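Local coordinates for protein inulin fructotransferase (Bacillus sp. snu-7, PDB 2INV) that probably cleaves inulin by intramolecular fructosyl transfer, releasing cyclic difructose anhydride units, at residues A[315-321]-A[348-354]; A[93-98]-A[303-307]; A[220-226]-A[244-250]; A[258-264]-A[281-287]. All blocks are in the same frame, centred on the assembly; numbering follows the deposited sequence.

All four contacts belong to a right-handed parallel beta-helix or to the elements it carries. Interactions 3, 4 and 1 each join strand segments of successive coils. Interaction 4 packs on interaction 3, with Phe-259 CZ 4.3 Å from Val-244 CG2, and meets interaction 1 where His-321 O lies 2.7 Å from Leu-282 N, a probable hydrogen bond. Interaction 2 instead joins the end of helix 92-96 to a loop distant in sequence. Its nearest atoms are about 9 Å from those of interaction 3, yet Ser-93 and Tyr-303 share a fructose pocket with Phe-250. Interactions 2 and 4 lie on opposite sides of the chain's centre, their own centres about 33 Å apart.

Interaction 1 of 4, residues A[315-321]-A[348-354]; sequences DLYGVVH and AQPTQIL
Thr-351 and Leu-316 meet at about a right angle where two coils of the right-handed parallel beta-helix come together. Leu-316 starts out away from the neighbouring coil, but its CD2 swings back to lie 3.8 Å from Thr-351 OG1, a branched leucine covering the hydroxyl side of a small residue. The threonine is not left to apolar company, for a water joins its OG1 to Leu-316 O. Beside it Thr-351 N donates to Asp-315 O (3.0 Å), while the Asp-315 carboxylate turns to Arg-298, Tyr-336 and Ala-344 N.

Gly-318 packs its CA 3.0 Å from Thr-351 O in a CA-H...O contact. A side chain there would press on Leu-354 CB and on the preceding carbonyl, which is why glycine suits the place. Beyond it the segments become parallel strands, Leu-354 N donating to Val-320 O at 2.9 Å. Val-320 and Ile-353 share one face and pack against Phe-334. On the Val-319 side, CG1 rests 3.5 Å from Gln-352 OE1, and the bent glutamine sends NE2 to Ser-374.

His-321 and Leu-354 share the other face and run side by side, both with CG anti to the backbone N (chi1 -171° and 172°). The imidazole also lies over Tyr-317, its CD2 above the centre of the phenol ring; the histidine thus touches the phenol face and, obliquely, a leucine methyl. That methyl, Leu-354 CD2, sits 3.9 Å from His-321 CD2 and 3.2 Å from Tyr-317 O, a buried carbonyl oxygen with no hydrogen-bonding partner in the model.

Interaction 2 of 4, residues A[93-98]-A[303-307]; sequences SILDNS and YPPFI. With FRU (beta-D-fructofuranose), chain D.
Asn-97, just past the end of helix 92-96, faces Pro-305 in a short 3-10 turn, with their CA atoms 6.9 Å apart. A helix end and a loop, both carried by the parallel beta-helix, meet beside a bound fructose. The 303-307 turn is drawn tight by Phe-306 N donating to Tyr-303 O, and the helix end is finished by Ser-98 OG donating a hydrogen bond to Ile-94 O.

The backbones are too far apart to bond directly, so side chains and one water do the joining. The Asn-97 amide crosses the Pro-305 ring obliquely, Asn-97 OD1 lying 3.4 Å from Pro-305 CB, while ND2 turns back to Ser-93 O (2.9 Å) and reaches Asn-155. Were Asn-97 an alanine, a gap would probably open against Pro-305 and Ser-93 O would lose its side-chain donor. Proline suits the other side because its rigid ring serves two neighbours: CD also sits over the centre of the Tyr-303 ring, 3.8 Å above its plane.

Tyr-303 reaches toward the helix because chi1 (-170°) sets its ring opposite the backbone N. Its OH comes 3.4 Å from both Ile-94 CA and Asn-97 CB, and a water links it to Asn-97 O. The flank of the ring runs past the sugar, CD2 3.8 Å from fructose O1. Ile-94 additionally packs on Arg-134 of the second subunit.

Glu-204, Pro-251 O and Arg-252 complete the polar grip on the fructose. Ser-93, small enough to fit at the edge of the Phe-306 ring, holds fructose O1 through OG in a 2.7 Å hydrogen bond.

Interaction 3 of 4, residues A[220-226]-A[244-250]; sequences VSGNHMG and VTGNNLF. With 2PO (phosphonate), chain H.
This is a buried parallel strand pairing between consecutive coils of the beta-helix, Val-220 and Ser-221 lying beside Val-244 and Thr-245, then His-224 and Met-225 beside Asn-248 and Leu-249. Between the two strand pairs the chain bends through Gly-222 and Gly-246, whose positive phi angles suit residues without side chains.

Asn-247 fills the inside of this bend. With CG anti to the carbonyl carbon (chi1 -64°), it lies alongside Asn-223, the amide planes only 7° apart. Its ND2 donates almost straight to Val-220 O at 2.7 Å, while OD1 accepts from Asn-223 N (2.9 Å) and Asn-223 ND2 (3.1 Å). A leucine in its place would probably leave Asn-223 N without its acceptor and rob Val-220 O of one of its two donors.

Leu-249 CD2 packs 3.7 Å from CB of Met-225, modelled as selenomethionine. On the far end Phe-250, a fructose-pocket residue, turns a face to the backbone, with Met-225 O 3.2 Å above the plane of the Phe-250 ring, over its centre, and Gly-226 leaves room for the ring. At the other end Thr-245 OG1 donates to phosphonate O2P (2.6 Å), and Thr-245 of the second and third subunits bind the same ion.

Asn-223 bonds back to Asn-200, and Asn-247 N is held by Asn-270 OD1, giving the stack of inward-turned asparagines known from the turns of parallel beta-helices.

Interaction 4 of 4, residues A[258-264]-A[281-287]; sequences EFTGCNR and RLLNGCK
Two adjacent coils of the parallel beta-helix meet here, first as strands 258-260 and 281-283, inclined by 9°, and then through the corners that follow. Backbone hydrogen bonds join the strands, among them Phe-259 N to Arg-281 O at 2.9 Å.

Glu-258 and Arg-281 run side by side, carboxylate and guanidinium planes 6° apart. Glu-258 OE1 lies 4.1 Å above the guanidinium plane, toward its rim, where no N-H points at it; the charged ends probably share only charge attraction, while Glu-258 CG packs on Arg-281 CB. OE1 bonds Ser-255 OG, OE2 forms a salt bridge with Arg-254, and Arg-281 NH2 donates to Arg-254 O. Phe-259 and Leu-282 point together to the opposite face, Phe-259 CD2 3.7 Å from Leu-282 CD1.

At the corner, Thr-260 OG1 donates to a lone pair of Asn-284 OD1 (2.8 Å), and Gly-261 takes the positive phi. Cys-286 SG receives a weak bond from Cys-262 N. Asn-263 OD1 accepts Lys-287 N at 2.9 Å and a water. The bent lysine brings NZ to that water and, weakly, to OD1.

Strand 232-240 borders segment 258-264, bonding to Glu-258 and Thr-260, whereas Leu-282 and Leu-283 pack on strand 320-323 of the next coil.

Interaction 1 of 4, residues A[315-321]-A[348-354]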
# COMPACT_ATOMS: atom_id res chain seq x y z
N ASP A 315 -28.24 -15.54 9.59
CA ASP A 315 -28.17 -14.09 9.43
C ASP A 315 -28.30 -13.27 10.69
O ASP A 315 -28.36 -12.04 10.63
CB ASP A 315 -29.21 -13.65 8.41
CG ASP A 315 -28.85 -14.09 7.01
OD1 ASP A 315 -28.05 -13.38 6.35
OD2 ASP A 315 -29.33 -15.15 6.56
N LEU A 316 -28.37 -13.93 11.84
CA LEU A 316 -28.47 -13.19 13.09
C LEU A 316 -27.06 -13.12 13.71
O LEU A 316 -26.83 -12.39 14.67
CB LEU A 316 -29.48 -13.83 14.03
CG LEU A 316 -30.94 -13.68 13.56
CD1 LEU A 316 -31.88 -14.46 14.46
CD2 LEU A 316 -31.32 -12.20 13.57
N TYR A 317 -26.13 -13.87 13.12
CA TYR A 317 -24.73 -13.88 13.58
C TYR A 317 -24.19 -12.49 13.27
O TYR A 317 -23.35 -11.96 14.01
CB TYR A 317 -23.91 -14.92 12.79
CG TYR A 317 -22.50 -15.15 13.32
CD1 TYR A 317 -22.28 -15.94 14.44
CD2 TYR A 317 -21.39 -14.58 12.69
CE1 TYR A 317 -20.98 -16.18 14.92
CE2 TYR A 317 -20.09 -14.81 13.16
CZ TYR A 317 -19.89 -15.61 14.28
OH TYR A 317 -18.62 -15.86 14.74
N GLY A 318 -24.68 -11.91 12.18
CA GLY A 318 -24.24 -10.59 11.77
C GLY A 318 -23.12 -10.64 10.74
O GLY A 318 -22.30 -11.56 10.77
N VAL A 319 -23.11 -9.68 9.82
CA VAL A 319 -22.06 -9.63 8.80
C VAL A 319 -20.78 -9.30 9.55
O VAL A 319 -19.69 -9.74 9.17
CB VAL A 319 -22.33 -8.54 7.76
CG1 VAL A 319 -23.77 -8.63 7.27
CG2 VAL A 319 -22.07 -7.17 8.35
N VAL A 320 -20.93 -8.50 10.60
CA VAL A 320 -19.81 -8.11 11.44
C VAL A 320 -20.16 -8.54 12.85
O VAL A 320 -21.15 -8.08 13.44
CB VAL A 320 -19.56 -6.59 11.39
CG1 VAL A 320 -18.55 -6.20 12.46
CG2 VAL A 320 -19.06 -6.20 10.01
N HIS A 321 -19.32 -9.43 13.38
CA HIS A 321 -19.53 -10.01 14.69
C HIS A 321 -18.44 -9.57 15.67
O HIS A 321 -17.25 -9.83 15.46
CB HIS A 321 -19.55 -11.52 14.52
CG HIS A 321 -19.97 -12.28 15.74
ND1 HIS A 321 -19.13 -12.49 16.81
CD2 HIS A 321 -21.13 -12.89 16.04
CE1 HIS A 321 -19.76 -13.21 17.72
NE2 HIS A 321 -20.98 -13.47 17.28
N ALA A 348 -36.65 -13.78 9.71
CA ALA A 348 -35.75 -12.88 10.42
C ALA A 348 -35.12 -11.76 9.61
O ALA A 348 -34.88 -11.85 8.39
CB ALA A 348 -34.66 -13.66 11.11
N GLN A 349 -34.87 -10.68 10.33
CA GLN A 349 -34.24 -9.49 9.79
C GLN A 349 -32.74 -9.67 9.93
O GLN A 349 -32.24 -10.00 11.01
CB GLN A 349 -34.66 -8.25 10.58
CG GLN A 349 -35.98 -7.63 10.13
CD GLN A 349 -36.13 -6.21 10.64
OE1 GLN A 349 -35.18 -5.42 10.62
NE2 GLN A 349 -37.33 -5.87 11.09
N PRO A 350 -32.01 -9.52 8.82
CA PRO A 350 -30.56 -9.64 8.79
C PRO A 350 -29.91 -8.63 9.73
O PRO A 350 -30.36 -7.48 9.83
CB PRO A 350 -30.25 -9.37 7.32
CG PRO A 350 -31.37 -10.09 6.64
CD PRO A 350 -32.59 -9.73 7.48
N THR A 351 -28.86 -9.05 10.41
CA THR A 351 -28.14 -8.17 11.33
C THR A 351 -26.84 -7.72 10.70
O THR A 351 -25.99 -8.55 10.37
CB THR A 351 -27.81 -8.88 12.66
OG1 THR A 351 -29.02 -9.24 13.34
CG2 THR A 351 -26.98 -7.97 13.56
N GLN A 352 -26.68 -6.42 10.50
CA GLN A 352 -25.46 -5.91 9.91
C GLN A 352 -24.34 -5.98 10.94
O GLN A 352 -23.30 -6.59 10.71
CB GLN A 352 -25.63 -4.47 9.43
CG GLN A 352 -26.61 -4.29 8.25
CD GLN A 352 -26.41 -5.30 7.14
OE1 GLN A 352 -25.29 -5.50 6.64
NE2 GLN A 352 -27.51 -5.94 6.74
N ILE A 353 -24.56 -5.34 12.09
CA ILE A 353 -23.55 -5.35 13.13
C ILE A 353 -24.07 -5.93 14.45
O ILE A 353 -25.06 -5.46 15.01
CB ILE A 353 -22.99 -3.94 13.40
CG1 ILE A 353 -22.27 -3.44 12.15
CG2 ILE A 353 -22.04 -3.95 14.59
CD1 ILE A 353 -21.86 -1.99 12.20
N LEU A 354 -23.41 -6.98 14.91
CA LEU A 354 -23.79 -7.63 16.16
C LEU A 354 -22.67 -7.52 17.18
O LEU A 354 -21.53 -7.94 16.95
CB LEU A 354 -24.13 -9.11 15.96
CG LEU A 354 -24.35 -9.88 17.26
CD1 LEU A 354 -25.57 -9.32 17.99
CD2 LEU A 354 -24.54 -11.35 16.96
O HOH W 1 -28.34 -10.39 15.74

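Interaction 2 of 4, residues A[93-98]-A[303-307]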
# COMPACT_ATOMS: atom_id res chain seq x y z
N SER A 93 -10.48 -23.03 -10.54
CA SER A 93 -11.89 -23.20 -10.19
C SER A 93 -12.76 -23.12 -11.44
O SER A 93 -13.61 -23.96 -11.67
CB SER A 93 -12.32 -22.10 -9.20
OG SER A 93 -13.61 -22.36 -8.68
N ILE A 94 -12.54 -22.10 -12.26
CA ILE A 94 -13.32 -21.94 -13.47
C ILE A 94 -13.00 -23.07 -14.46
O ILE A 94 -13.90 -23.59 -15.12
CB ILE A 94 -13.10 -20.55 -14.10
CG1 ILE A 94 -13.61 -19.49 -13.12
CG2 ILE A 94 -13.84 -20.44 -15.42
CD1 ILE A 94 -13.32 -18.06 -13.52
N LEU A 95 -11.74 -23.47 -14.56
CA LEU A 95 -11.37 -24.56 -15.47
C LEU A 95 -12.13 -25.83 -15.08
O LEU A 95 -12.70 -26.50 -15.94
CB LEU A 95 -9.86 -24.83 -15.43
CG LEU A 95 -9.41 -26.12 -16.14
CD1 LEU A 95 -9.51 -25.94 -17.64
CD2 LEU A 95 -7.98 -26.45 -15.74
N ASP A 96 -12.10 -26.15 -13.79
CA ASP A 96 -12.76 -27.34 -13.24
C ASP A 96 -14.27 -27.38 -13.39
O ASP A 96 -14.90 -28.43 -13.26
CB ASP A 96 -12.46 -27.51 -11.75
CG ASP A 96 -11.16 -28.22 -11.49
OD1 ASP A 96 -10.76 -29.07 -12.31
OD2 ASP A 96 -10.54 -27.96 -10.43
N ASN A 97 -14.86 -26.22 -13.62
CA ASN A 97 -16.30 -26.13 -13.75
C ASN A 97 -16.72 -25.70 -15.15
O ASN A 97 -17.88 -25.33 -15.39
CB ASN A 97 -16.85 -25.17 -12.69
CG ASN A 97 -16.77 -25.76 -11.28
OD1 ASN A 97 -17.48 -26.71 -10.95
ND2 ASN A 97 -15.89 -25.20 -10.45
N SER A 98 -15.77 -25.77 -16.08
CA SER A 98 -16.00 -25.41 -17.48
C SER A 98 -15.58 -26.54 -18.42
O SER A 98 -15.07 -27.57 -17.98
CB SER A 98 -15.20 -24.16 -17.86
OG SER A 98 -15.59 -23.04 -17.09
N TYR A 303 -21.71 -17.85 -8.26
CA TYR A 303 -21.21 -18.84 -9.21
C TYR A 303 -21.87 -20.19 -8.92
O TYR A 303 -21.56 -20.84 -7.92
CB TYR A 303 -19.69 -18.91 -9.09
CG TYR A 303 -18.95 -19.71 -10.14
CD1 TYR A 303 -19.20 -19.54 -11.50
CD2 TYR A 303 -17.93 -20.59 -9.76
CE1 TYR A 303 -18.44 -20.23 -12.47
CE2 TYR A 303 -17.17 -21.27 -10.71
CZ TYR A 303 -17.43 -21.08 -12.06
OH TYR A 303 -16.66 -21.75 -12.98
N PRO A 304 -22.79 -20.62 -9.80
CA PRO A 304 -23.56 -21.86 -9.75
C PRO A 304 -22.93 -23.11 -9.11
O PRO A 304 -23.55 -23.74 -8.25
CB PRO A 304 -23.94 -22.06 -11.21
CG PRO A 304 -24.27 -20.66 -11.60
CD PRO A 304 -23.13 -19.85 -11.01
N PRO A 305 -21.72 -23.50 -9.53
CA PRO A 305 -21.09 -24.68 -8.93
C PRO A 305 -21.14 -24.69 -7.41
O PRO A 305 -21.22 -25.75 -6.77
CB PRO A 305 -19.66 -24.59 -9.45
CG PRO A 305 -19.85 -24.10 -10.82
CD PRO A 305 -20.94 -23.03 -10.69
N PHE A 306 -21.12 -23.50 -6.83
CA PHE A 306 -21.13 -23.34 -5.38
C PHE A 306 -22.44 -22.89 -4.79
O PHE A 306 -22.52 -22.62 -3.59
CB PHE A 306 -20.06 -22.34 -5.00
CG PHE A 306 -18.71 -22.84 -5.27
CD1 PHE A 306 -18.14 -23.79 -4.43
CD2 PHE A 306 -18.04 -22.46 -6.42
CE1 PHE A 306 -16.94 -24.37 -4.74
CE2 PHE A 306 -16.82 -23.05 -6.75
CZ PHE A 306 -16.27 -24.00 -5.90
N ILE A 307 -23.48 -22.81 -5.60
CA ILE A 307 -24.74 -22.38 -5.03
C ILE A 307 -25.21 -23.47 -4.09
O ILE A 307 -25.08 -24.66 -4.37
CB ILE A 307 -25.79 -22.09 -6.10
CG1 ILE A 307 -25.34 -20.88 -6.91
CG2 ILE A 307 -27.13 -21.83 -5.44
CD1 ILE A 307 -26.23 -20.54 -8.06
C1 FRU D . -14.62 -18.70 -9.07
C2 FRU D . -14.26 -17.35 -8.32
C3 FRU D . -13.05 -17.47 -7.35
C4 FRU D . -13.38 -16.52 -6.17
C5 FRU D . -14.88 -16.54 -6.17
C6 FRU D . -15.39 -15.10 -6.07
O1 FRU D . -14.54 -19.85 -8.18
O3 FRU D . -11.66 -17.55 -7.56
O4 FRU D . -12.76 -16.91 -4.96
O5 FRU D . -15.32 -17.24 -7.39
O6 FRU D . -16.66 -15.18 -5.56
O HOH W 2 -18.23 -22.47 -15.17

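Interaction 3 of 4, residues A[220-226]-A[244-250]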
# COMPACT_ATOMS: atom_id res chain seq x y z
N VAL A 220 -0.60 -6.46 6.84
CA VAL A 220 -1.20 -7.26 5.79
C VAL A 220 -1.99 -6.27 4.95
O VAL A 220 -3.10 -5.87 5.31
CB VAL A 220 -2.15 -8.33 6.37
CG1 VAL A 220 -2.74 -9.18 5.24
CG2 VAL A 220 -1.41 -9.23 7.35
N SER A 221 -1.40 -5.87 3.82
CA SER A 221 -2.04 -4.89 2.95
C SER A 221 -1.82 -5.16 1.46
O SER A 221 -0.95 -5.94 1.08
CB SER A 221 -1.54 -3.49 3.29
OG SER A 221 -0.19 -3.35 2.93
N GLY A 222 -2.60 -4.46 0.64
CA GLY A 222 -2.49 -4.59 -0.81
C GLY A 222 -2.67 -5.98 -1.39
O GLY A 222 -2.24 -6.23 -2.52
N ASN A 223 -3.33 -6.87 -0.65
CA ASN A 223 -3.53 -8.24 -1.13
C ASN A 223 -4.93 -8.53 -1.69
O ASN A 223 -5.91 -7.87 -1.34
CB ASN A 223 -3.26 -9.24 0.00
CG ASN A 223 -1.90 -9.06 0.64
OD1 ASN A 223 -0.86 -9.51 -0.05
ND2 ASN A 223 -1.78 -8.52 1.74
N HIS A 224 -4.98 -9.53 -2.57
CA HIS A 224 -6.20 -10.02 -3.23
C HIS A 224 -6.49 -11.40 -2.62
O HIS A 224 -5.71 -12.32 -2.84
CB HIS A 224 -5.95 -10.24 -4.73
CG HIS A 224 -6.19 -9.04 -5.60
ND1 HIS A 224 -7.44 -8.49 -5.79
CD2 HIS A 224 -5.35 -8.35 -6.41
CE1 HIS A 224 -7.36 -7.51 -6.68
NE2 HIS A 224 -6.10 -7.41 -7.07
N MSE A 225 -7.57 -11.57 -1.86
CA MSE A 225 -7.83 -12.90 -1.26
C MSE A 225 -9.24 -13.48 -1.42
O MSE A 225 -10.26 -12.78 -1.31
CB MSE A 225 -7.53 -12.91 0.24
CG MSE A 225 -6.08 -12.62 0.59
SE MSE A 225 -5.83 -12.76 2.50
CE MSE A 225 -4.74 -11.22 2.78
N GLY A 226 -9.27 -14.79 -1.63
CA GLY A 226 -10.51 -15.55 -1.77
C GLY A 226 -10.22 -16.93 -1.22
O GLY A 226 -9.37 -17.65 -1.74
N VAL A 244 -4.35 -4.07 8.94
CA VAL A 244 -4.88 -4.74 7.77
C VAL A 244 -5.52 -3.60 7.00
O VAL A 244 -6.48 -2.98 7.45
CB VAL A 244 -5.87 -5.83 8.19
CG1 VAL A 244 -6.42 -6.55 6.97
CG2 VAL A 244 -5.16 -6.83 9.10
N THR A 245 -4.95 -3.32 5.83
CA THR A 245 -5.38 -2.19 5.04
C THR A 245 -5.22 -2.38 3.53
O THR A 245 -4.32 -3.08 3.07
CB THR A 245 -4.56 -0.97 5.47
OG1 THR A 245 -3.10 -0.87 4.89
CG2 THR A 245 -4.56 -0.62 6.91
N GLY A 246 -6.10 -1.73 2.77
CA GLY A 246 -6.04 -1.79 1.32
C GLY A 246 -6.07 -3.17 0.69
O GLY A 246 -5.47 -3.40 -0.35
N ASN A 247 -6.77 -4.10 1.32
CA ASN A 247 -6.87 -5.45 0.78
C ASN A 247 -8.23 -5.59 0.11
O ASN A 247 -9.20 -4.96 0.53
CB ASN A 247 -6.76 -6.49 1.90
CG ASN A 247 -5.40 -6.48 2.57
OD1 ASN A 247 -4.42 -6.99 2.02
ND2 ASN A 247 -5.34 -5.88 3.75
N ASN A 248 -8.28 -6.40 -0.94
CA ASN A 248 -9.53 -6.63 -1.63
C ASN A 248 -9.87 -8.09 -1.38
O ASN A 248 -9.41 -8.98 -2.10
CB ASN A 248 -9.38 -6.36 -3.13
CG ASN A 248 -10.71 -6.25 -3.84
OD1 ASN A 248 -11.57 -7.11 -3.69
ND2 ASN A 248 -10.90 -5.18 -4.60
N LEU A 249 -10.64 -8.32 -0.33
CA LEU A 249 -11.03 -9.67 0.05
C LEU A 249 -12.38 -10.01 -0.54
O LEU A 249 -13.40 -9.41 -0.21
CB LEU A 249 -11.02 -9.81 1.58
CG LEU A 249 -9.82 -9.09 2.20
CD1 LEU A 249 -9.96 -9.11 3.57
CD2 LEU A 249 -8.75 -9.76 1.83
N PHE A 250 -12.37 -11.01 -1.40
CA PHE A 250 -13.59 -11.42 -2.08
C PHE A 250 -14.02 -12.83 -1.71
O PHE A 250 -13.34 -13.54 -0.97
CB PHE A 250 -13.39 -11.28 -3.59
CG PHE A 250 -12.07 -11.80 -4.06
CD1 PHE A 250 -11.86 -13.17 -4.21
CD2 PHE A 250 -11.02 -10.92 -4.34
CE1 PHE A 250 -10.63 -13.65 -4.63
CE2 PHE A 250 -9.78 -11.41 -4.77
CZ PHE A 250 -9.59 -12.77 -4.91
P 2PO H . -3.14 1.85 2.04
O1P 2PO H . -1.89 2.73 2.44
O2P 2PO H . -2.86 0.38 2.57
O3P 2PO H . -3.60 1.94 0.62

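Interaction 4 of 4, residues A[258-264]-A[281-287]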
# COMPACT_ATOMS: atom_id res chain seq x y z
N GLU A 258 -10.83 -12.65 10.40
CA GLU A 258 -11.16 -13.30 11.65
C GLU A 258 -10.05 -13.21 12.68
O GLU A 258 -8.99 -13.82 12.53
CB GLU A 258 -11.50 -14.76 11.36
CG GLU A 258 -12.18 -15.49 12.47
CD GLU A 258 -12.47 -16.91 12.08
OE1 GLU A 258 -12.98 -17.12 10.96
OE2 GLU A 258 -12.19 -17.84 12.89
N PHE A 259 -10.31 -12.44 13.73
CA PHE A 259 -9.37 -12.24 14.82
C PHE A 259 -9.83 -12.99 16.06
O PHE A 259 -11.00 -12.91 16.42
CB PHE A 259 -9.32 -10.76 15.24
CG PHE A 259 -8.71 -9.83 14.24
CD1 PHE A 259 -8.07 -10.29 13.10
CD2 PHE A 259 -8.73 -8.45 14.48
CE1 PHE A 259 -7.45 -9.39 12.22
CE2 PHE A 259 -8.12 -7.56 13.61
CZ PHE A 259 -7.48 -8.03 12.48
N THR A 260 -8.95 -13.74 16.71
CA THR A 260 -9.36 -14.33 17.96
C THR A 260 -8.40 -13.79 19.01
O THR A 260 -7.19 -13.99 18.93
CB THR A 260 -9.39 -15.88 18.00
OG1 THR A 260 -9.58 -16.30 19.37
CG2 THR A 260 -8.11 -16.48 17.46
N GLY A 261 -8.97 -13.07 19.97
CA GLY A 261 -8.20 -12.51 21.05
C GLY A 261 -7.10 -11.54 20.64
O GLY A 261 -6.05 -11.51 21.29
N CYS A 262 -7.29 -10.79 19.56
CA CYS A 262 -6.26 -9.83 19.16
C CYS A 262 -6.61 -8.52 19.85
O CYS A 262 -7.79 -8.25 20.11
CB CYS A 262 -6.26 -9.65 17.64
SG CYS A 262 -6.06 -11.19 16.72
N ASN A 263 -5.61 -7.71 20.16
CA ASN A 263 -5.87 -6.44 20.82
C ASN A 263 -5.18 -5.29 20.10
O ASN A 263 -4.10 -5.45 19.55
CB ASN A 263 -5.38 -6.48 22.28
CG ASN A 263 -6.04 -7.57 23.08
OD1 ASN A 263 -7.27 -7.69 23.10
ND2 ASN A 263 -5.23 -8.37 23.76
N ARG A 264 -5.82 -4.13 20.12
CA ARG A 264 -5.29 -2.94 19.49
C ARG A 264 -4.86 -3.12 18.04
O ARG A 264 -3.80 -2.63 17.64
CB ARG A 264 -4.08 -2.42 20.27
CG ARG A 264 -4.38 -2.02 21.69
CD ARG A 264 -3.63 -2.91 22.64
NE ARG A 264 -4.32 -2.97 23.92
CZ ARG A 264 -4.16 -3.92 24.83
NH1 ARG A 264 -3.33 -4.92 24.61
NH2 ARG A 264 -4.87 -3.89 25.95
N ARG A 281 -15.03 -11.12 11.76
CA ARG A 281 -15.25 -11.64 13.11
C ARG A 281 -14.22 -11.27 14.18
O ARG A 281 -13.01 -11.42 13.99
CB ARG A 281 -15.38 -13.16 13.07
CG ARG A 281 -16.46 -13.67 12.14
CD ARG A 281 -16.61 -15.17 12.28
NE ARG A 281 -17.11 -15.80 11.06
CZ ARG A 281 -17.35 -17.10 10.93
NH1 ARG A 281 -17.12 -17.92 11.95
NH2 ARG A 281 -17.80 -17.59 9.78
N LEU A 282 -14.72 -10.78 15.31
CA LEU A 282 -13.89 -10.43 16.46
C LEU A 282 -14.37 -11.34 17.57
O LEU A 282 -15.38 -11.09 18.24
CB LEU A 282 -14.04 -8.95 16.83
CG LEU A 282 -12.76 -8.16 16.57
CD1 LEU A 282 -12.37 -8.25 15.10
CD2 LEU A 282 -12.95 -6.71 16.98
N LEU A 283 -13.64 -12.43 17.73
CA LEU A 283 -13.95 -13.49 18.69
C LEU A 283 -13.04 -13.63 19.89
O LEU A 283 -11.93 -13.11 19.93
CB LEU A 283 -13.94 -14.82 17.95
CG LEU A 283 -14.61 -14.80 16.58
CD1 LEU A 283 -14.31 -16.08 15.81
CD2 LEU A 283 -16.10 -14.62 16.79
N ASN A 284 -13.55 -14.36 20.88
CA ASN A 284 -12.83 -14.66 22.09
C ASN A 284 -12.12 -13.45 22.69
O ASN A 284 -10.89 -13.43 22.82
CB ASN A 284 -11.86 -15.80 21.78
CG ASN A 284 -12.54 -16.93 21.03
OD1 ASN A 284 -11.95 -17.56 20.15
ND2 ASN A 284 -13.81 -17.16 21.34
N GLY A 285 -12.91 -12.44 23.02
CA GLY A 285 -12.41 -11.23 23.63
C GLY A 285 -11.34 -10.42 22.92
O GLY A 285 -10.19 -10.40 23.35
N CYS A 286 -11.71 -9.73 21.84
CA CYS A 286 -10.76 -8.88 21.15
C CYS A 286 -10.99 -7.51 21.77
O CYS A 286 -12.14 -7.07 21.88
CB CYS A 286 -11.03 -8.84 19.64
SG CYS A 286 -10.65 -10.38 18.78
N LYS A 287 -9.91 -6.84 22.17
CA LYS A 287 -10.05 -5.53 22.81
C LYS A 287 -9.40 -4.38 22.06
O LYS A 287 -8.34 -4.53 21.46
CB LYS A 287 -9.45 -5.57 24.23
CG LYS A 287 -10.07 -6.57 25.18
CD LYS A 287 -9.52 -6.39 26.60
CE LYS A 287 -8.03 -6.61 26.69
NZ LYS A 287 -7.62 -8.02 26.43
O HOH W 3 -7.77 -10.13 24.33